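Local atomic coordinates of glycoside Hydrolase (Bacteroides plebeius, PDB entry 5T3B), a protein that probably hydrolyses glycosidic bonds in polysaccharides, as a glycoside hydrolase family 50 enzyme from a human gut Bacteroides. Residues S36-Q41 against I476-K481. Sequence-based numbering, arbitrary orientation.
With EDO (1,2-ethanediol), chain P.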
loop_
_atom_site.group_PDB
_atom_site.type_symbol
_atom_site.label_atom_id
_atom_site.label_comp_id
_atom_site.label_asym_id
_atom_site.label_seq_id
_atom_site.Cartn_x
_atom_site.Cartn_y
_atom_site.Cartn_z
ATOM N N SER A 36 -18.796 9.350 10.226
ATOM C CA SER A 36 -18.822 10.437 9.288
ATOM C C SER A 36 -19.961 11.385 9.631
ATOM O O SER A 36 -20.924 11.032 10.288
ATOM C CB SER A 36 -19.050 9.904 7.901
ATOM O OG SER A 36 -18.956 10.906 6.901
ATOM N N THR A 37 -19.827 12.595 9.159
ATOM C CA THR A 37 -20.911 13.562 9.174
ATOM C C THR A 37 -21.745 13.493 7.900
ATOM O O THR A 37 -22.785 14.137 7.823
ATOM C CB THR A 37 -20.386 15.005 9.269
ATOM O OG1 THR A 37 -19.525 15.218 8.144
ATOM C CG2 THR A 37 -19.590 15.210 10.551
ATOM N N LYS A 38 -21.301 12.715 6.909
ATOM C CA LYS A 38 -22.024 12.678 5.636
ATOM C C LYS A 38 -23.004 11.505 5.531
ATOM O O LYS A 38 -22.734 10.393 5.983
ATOM C CB LYS A 38 -21.041 12.573 4.502
ATOM C CG LYS A 38 -20.015 13.677 4.449
ATOM C CD LYS A 38 -20.629 15.073 4.297
ATOM C CE LYS A 38 -19.496 16.052 4.081
ATOM N NZ LYS A 38 -19.847 17.477 4.094
ATOM N N GLN A 39 -24.134 11.809 4.902
ATOM C CA GLN A 39 -25.125 10.846 4.636
ATOM C C GLN A 39 -24.954 10.150 3.291
ATOM O O GLN A 39 -24.276 10.669 2.399
ATOM C CB GLN A 39 -26.527 11.431 4.750
ATOM C CG GLN A 39 -26.950 12.004 6.075
ATOM C CD GLN A 39 -28.465 12.402 5.911
ATOM O OE1 GLN A 39 -28.812 13.184 5.042
ATOM N NE2 GLN A 39 -29.314 11.725 6.614
ATOM N N TYR A 40 -25.570 8.971 3.179
ATOM C CA TYR A 40 -25.581 8.238 1.910
ATOM C C TYR A 40 -26.823 7.434 1.825
ATOM O O TYR A 40 -27.435 7.145 2.863
ATOM C CB TYR A 40 -24.324 7.366 1.768
ATOM C CG TYR A 40 -24.292 6.083 2.554
ATOM C CD1 TYR A 40 -24.320 6.097 3.979
ATOM C CD2 TYR A 40 -24.239 4.854 1.911
ATOM C CE1 TYR A 40 -24.287 4.907 4.716
ATOM C CE2 TYR A 40 -24.194 3.671 2.647
ATOM C CZ TYR A 40 -24.238 3.698 4.028
ATOM O OH TYR A 40 -24.186 2.496 4.724
ATOM N N GLN A 41 -27.171 7.042 0.600
ATOM C CA GLN A 41 -28.248 6.075 0.414
ATOM C C GLN A 41 -27.655 4.702 0.124
ATOM O O GLN A 41 -26.999 4.524 -0.885
ATOM C CB GLN A 41 -29.143 6.510 -0.700
ATOM C CG GLN A 41 -29.849 7.792 -0.430
ATOM C CD GLN A 41 -30.831 8.056 -1.520
ATOM O OE1 GLN A 41 -30.488 8.724 -2.461
ATOM N NE2 GLN A 41 -32.034 7.405 -1.459
ATOM N N ILE A 476 -12.308 15.117 -1.625
ATOM C CA ILE A 476 -11.604 15.576 -0.432
ATOM C C ILE A 476 -12.178 16.921 0.020
ATOM O O ILE A 476 -12.351 17.145 1.207
ATOM C CB ILE A 476 -10.086 15.544 -0.646
ATOM C CG1 ILE A 476 -9.643 14.084 -0.593
ATOM C CG2 ILE A 476 -9.365 16.425 0.386
ATOM C CD1 ILE A 476 -8.251 13.894 -1.138
ATOM N N ASP A 477 -12.372 17.822 -0.917
ATOM C CA ASP A 477 -12.944 19.137 -0.562
ATOM C C ASP A 477 -14.308 18.938 0.108
ATOM O O ASP A 477 -14.628 19.605 1.104
ATOM C CB ASP A 477 -13.095 20.046 -1.763
ATOM C CG ASP A 477 -11.793 20.560 -2.286
ATOM O OD1 ASP A 477 -10.798 20.633 -1.555
ATOM O OD2 ASP A 477 -11.777 20.879 -3.497
ATOM N N TYR A 478 -15.143 18.084 -0.468
ATOM C CA TYR A 478 -16.473 17.755 0.098
ATOM C C TYR A 478 -16.387 17.180 1.499
ATOM O O TYR A 478 -17.075 17.620 2.405
ATOM C CB TYR A 478 -17.201 16.812 -0.865
ATOM C CG TYR A 478 -18.346 16.037 -0.308
ATOM C CD1 TYR A 478 -19.600 16.572 -0.220
ATOM C CD2 TYR A 478 -18.209 14.731 0.102
ATOM C CE1 TYR A 478 -20.656 15.815 0.256
ATOM C CE2 TYR A 478 -19.233 13.962 0.544
ATOM C CZ TYR A 478 -20.489 14.489 0.660
ATOM O OH TYR A 478 -21.521 13.712 1.111
ATOM N N PHE A 479 -15.463 16.253 1.706
ATOM C CA PHE A 479 -15.328 15.655 3.029
ATOM C C PHE A 479 -14.771 16.622 4.091
ATOM O O PHE A 479 -15.124 16.548 5.248
ATOM C CB PHE A 479 -14.527 14.392 3.011
ATOM C CG PHE A 479 -15.277 13.206 2.396
ATOM C CD1 PHE A 479 -16.478 12.777 2.909
ATOM C CD2 PHE A 479 -14.730 12.494 1.342
ATOM C CE1 PHE A 479 -17.130 11.689 2.410
ATOM C CE2 PHE A 479 -15.386 11.403 0.804
ATOM C CZ PHE A 479 -16.560 10.970 1.380
ATOM N N ASP A 480 -13.865 17.485 3.674
ATOM C CA ASP A 480 -13.111 18.310 4.608
ATOM C C ASP A 480 -13.778 19.651 4.879
ATOM O O ASP A 480 -13.327 20.353 5.828
ATOM C CB ASP A 480 -11.695 18.577 4.058
ATOM C CG ASP A 480 -10.736 17.355 4.163
ATOM O OD1 ASP A 480 -11.186 16.252 4.570
ATOM O OD2 ASP A 480 -9.520 17.526 3.817
ATOM N N LYS A 481 -14.779 20.068 4.080
ATOM C CA LYS A 481 -15.384 21.454 4.162
ATOM C C LYS A 481 -16.037 21.733 5.539
ATOM O O LYS A 481 -16.616 20.787 6.099
ATOM C CB LYS A 481 -16.468 21.616 3.045
HETATM C C1 EDO P . -20.897 0.835 6.885
HETATM O O1 EDO P . -19.461 0.822 7.031
HETATM C C2 EDO P . -21.256 0.194 5.570
HETATM O O2 EDO P . -21.772 1.060 4.482
HETATM O O HOH W 1 -19.120 19.433 2.178
HETATM O O HOH W 2 -17.464 18.358 5.663
HETATM O O HOH W 3 -22.050 11.251 1.544
#
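Lys-38 lies lengthwise over the ring of Tyr-478, the two side chains running past each other in opposite directions. Lys-38 CB starts at the phenol end, 3.6 Å from Tyr-478 OH. CG sits between two rings: it meets Tyr-478 CZ and, on the edge of the other ring, Phe-479 CD1 (Lys-38 CG to Phe-479 CD1, 4.0 Å). The chain bends here (chi2 -60°) and then runs extended, which carries Lys-38 CD over Tyr-478 CZ at 3.7 Å and Lys-38 CE over the ring face in a CH-pi contact, 4.0 Å from the centroid. NZ also stays over that face as a cation-pi partner, 20° off the ring normal, but the ammonium's shorter contacts lie beyond the ring, at the C-terminal end of helix 472-480. There it makes a weak hydrogen bond to Tyr-478 O and donates to two waters; one bridges to the same carbonyl, the other lies within hydrogen-bonding distance of Phe-479 O and Lys-481 O. NZ thus sits among backbone carbonyls, where the helix end would probably favour its positive charge. In the fold, this joins the loop leading into strand 39-48 to the last helix of the chain, which packs through Phe-479 on Leu-427 of helix 412-427. Tyr-478, its CG anti to the backbone N (chi1 162°), brings its phenol end close to Lys-38 and Gln-39, and its OH is held by Val-67 O and by a water that also donates to Gln-39 O. On the lysine's backbone side, Ser-36 OG accepts from Lys-38 N at 3.0 Å, closing an ST turn, and is bonded to Glu-428 as well.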